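Proteasome accessory factor B/C (PafBC) (Paenarthrobacter aurescens, PDB 6SJ9) probably acts as a DNA-binding transcriptional regulator of the bacterial DNA damage response, combining winged helix-turn-helix, WYL and WCX domains. Local coordinates at residues Lys261-Leu266 with Ile278-Arg283. Sequence-based numbering, arbitrary orientation.
Sequences KKATSL and ITVDFR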
loop_
_atom_site.group_PDB
_atom_site.type_symbol
_atom_site.label_atom_id
_atom_site.label_comp_id
_atom_site.label_asym_id
_atom_site.label_seq_id
_atom_site.Cartn_x
_atom_site.Cartn_y
_atom_site.Cartn_z
ATOM N N LYS A 261 15.040 6.924 9.557
ATOM C CA LYS A 261 15.012 7.780 8.376
ATOM C C LYS A 261 14.434 9.154 8.704
ATOM O O LYS A 261 14.788 10.143 8.065
ATOM C CB LYS A 261 14.197 7.063 7.295
ATOM C CG LYS A 261 15.057 6.146 6.434
ATOM C CD LYS A 261 14.323 5.497 5.263
ATOM C CE LYS A 261 15.192 4.326 4.723
ATOM N NZ LYS A 261 14.460 3.254 3.935
ATOM N N LYS A 262 13.560 9.241 9.701
ATOM C CA LYS A 262 12.932 10.501 10.093
ATOM C C LYS A 262 13.706 11.280 11.161
ATOM O O LYS A 262 13.253 12.362 11.556
ATOM C CB LYS A 262 11.503 10.257 10.594
ATOM C CG LYS A 262 10.577 9.778 9.559
ATOM C CD LYS A 262 9.124 9.828 10.045
ATOM C CE LYS A 262 8.929 9.120 11.389
ATOM N NZ LYS A 262 7.475 9.045 11.776
ATOM N N ALA A 263 14.824 10.762 11.665
ATOM C CA ALA A 263 15.439 11.333 12.855
ATOM C C ALA A 263 16.172 12.643 12.554
ATOM O O ALA A 263 17.029 12.702 11.666
ATOM C CB ALA A 263 16.390 10.314 13.474
ATOM N N THR A 264 15.863 13.687 13.335
ATOM C CA THR A 264 16.549 14.974 13.223
ATOM C C THR A 264 17.869 14.994 13.971
ATOM O O THR A 264 18.733 15.826 13.670
ATOM C CB THR A 264 15.682 16.102 13.776
ATOM O OG1 THR A 264 15.420 15.847 15.159
ATOM C CG2 THR A 264 14.347 16.205 13.026
ATOM N N SER A 265 18.016 14.170 14.998
ATOM C CA SER A 265 19.289 14.077 15.692
ATOM C C SER A 265 19.458 12.647 16.170
ATOM O O SER A 265 18.477 11.938 16.385
ATOM C CB SER A 265 19.386 15.051 16.868
ATOM O OG SER A 265 18.630 14.569 17.955
ATOM N N LEU A 266 20.711 12.245 16.370
ATOM C CA LEU A 266 21.030 10.914 16.860
ATOM C C LEU A 266 22.240 10.986 17.771
ATOM O O LEU A 266 23.209 11.679 17.458
ATOM C CB LEU A 266 21.347 9.971 15.697
ATOM C CG LEU A 266 21.011 8.480 15.776
ATOM C CD1 LEU A 266 21.913 7.689 14.850
ATOM C CD2 LEU A 266 21.116 7.953 17.172
ATOM N N ILE A 278 17.042 9.528 19.820
ATOM C CA ILE A 278 16.781 10.319 18.625
ATOM C C ILE A 278 15.636 11.276 18.897
ATOM O O ILE A 278 14.811 11.070 19.789
ATOM C CB ILE A 278 16.448 9.459 17.387
ATOM C CG1 ILE A 278 15.142 8.681 17.607
ATOM C CG2 ILE A 278 17.582 8.571 17.034
ATOM C CD1 ILE A 278 14.608 8.004 16.346
ATOM N N THR A 279 15.563 12.302 18.056
ATOM C CA THR A 279 14.427 13.202 17.991
ATOM C C THR A 279 13.792 13.069 16.617
ATOM O O THR A 279 14.484 12.826 15.624
ATOM C CB THR A 279 14.850 14.666 18.255
ATOM O OG1 THR A 279 16.012 14.983 17.478
ATOM C CG2 THR A 279 15.216 14.871 19.717
ATOM N N VAL A 280 12.461 13.114 16.578
ATOM C CA VAL A 280 11.719 13.039 15.332
ATOM C C VAL A 280 10.616 14.090 15.387
ATOM O O VAL A 280 10.111 14.445 16.460
ATOM C CB VAL A 280 11.133 11.642 15.046
ATOM C CG1 VAL A 280 12.205 10.591 15.070
ATOM C CG2 VAL A 280 10.018 11.312 16.015
ATOM N N ASP A 281 10.293 14.629 14.222
ATOM C CA ASP A 281 9.212 15.586 14.104
ATOM C C ASP A 281 7.922 14.846 13.825
ATOM O O ASP A 281 7.888 13.928 13.005
ATOM C CB ASP A 281 9.491 16.594 12.989
ATOM C CG ASP A 281 10.662 17.526 13.315
ATOM O OD1 ASP A 281 10.738 17.990 14.475
ATOM O OD2 ASP A 281 11.508 17.772 12.426
ATOM N N PHE A 282 6.856 15.267 14.499
ATOM C CA PHE A 282 5.528 14.741 14.226
ATOM C C PHE A 282 4.560 15.893 14.427
ATOM O O PHE A 282 4.893 16.888 15.080
ATOM C CB PHE A 282 5.182 13.571 15.148
ATOM C CG PHE A 282 4.921 13.994 16.576
ATOM C CD1 PHE A 282 5.968 14.295 17.419
ATOM C CD2 PHE A 282 3.624 14.041 17.083
ATOM C CE1 PHE A 282 5.733 14.679 18.733
ATOM C CE2 PHE A 282 3.382 14.406 18.403
ATOM C CZ PHE A 282 4.431 14.726 19.226
ATOM N N ARG A 283 3.363 15.760 13.844
ATOM C CA ARG A 283 2.277 16.722 14.035
ATOM C C ARG A 283 1.182 16.157 14.928
ATOM O O ARG A 283 0.858 16.775 15.945
ATOM C CB ARG A 283 1.726 17.243 12.693
ATOM C CG ARG A 283 2.815 17.959 11.887
ATOM C CD ARG A 283 2.407 18.489 10.512
ATOM N NE ARG A 283 2.295 17.466 9.471
ATOM C CZ ARG A 283 2.620 17.664 8.193
ATOM N NH1 ARG A 283 3.140 18.834 7.818
ATOM N NH2 ARG A 283 2.466 16.684 7.301
HETATM O O HOH W 1 11.548 14.077 11.623
#
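Residues 262-266 run antiparallel to 278-281, their end-to-end directions 146° apart, with Thr264 N donating to Thr279 O (2.8 Å) and Thr279 N making a weak bond to Ser265 O. Leu266 and Ile278 face each other as a regular non-hydrogen-bonded pair. Two CA-H...O contacts lie between the backbones: Ala263 CA against Thr279 O, and Ile278 CA against Ser265 O at 3.2 Å. At the departing end of the pair, one water accepts from Asp281 N; its approach to Lys262 O is implausibly short, so a bridge between the backbones there is doubtful.

The polar side is built of three hydroxyls. Thr279 OG1 sits between Ser265 OG, a hydrogen bond of 2.7 Å in which either may donate, and Thr264 OG1, only 2.5 Å away; its proton cannot be assigned to one neighbour. In Thr279, OG1 lies between the backbone N and the carbonyl carbon (chi1 47°), where it meets both oxygens. The side chains of Thr264 and Thr279 cross at about a right angle. Thr264 CG2 lies 3.3 Å from Asp281 OD2, and these two side chains also cross at about a right angle.

Ile278 carries most of the apolar contact, with Val280 beside it. Ile278 CB is 4.0 Å from Ala263 CB, and Ile278 CG2 meets Leu266 CD2 at 3.6 Å. Val280 CG1 also touches Ala263 CA.

The two strands form a hairpin at one side of the four-stranded antiparallel sheet in the WCX domain, whose 2-3-1-4 strand order suits its ferredoxin-like fold. Strand 263-268 is outermost within this chain; strand 275-282 lies inside it, bonded on its other side to strand 245-252. Helix 257-261 leads into the hairpin and touches Ile278 through Leu259, whereas Lys262 reaches helix 285-294 in a salt bridge with Glu291.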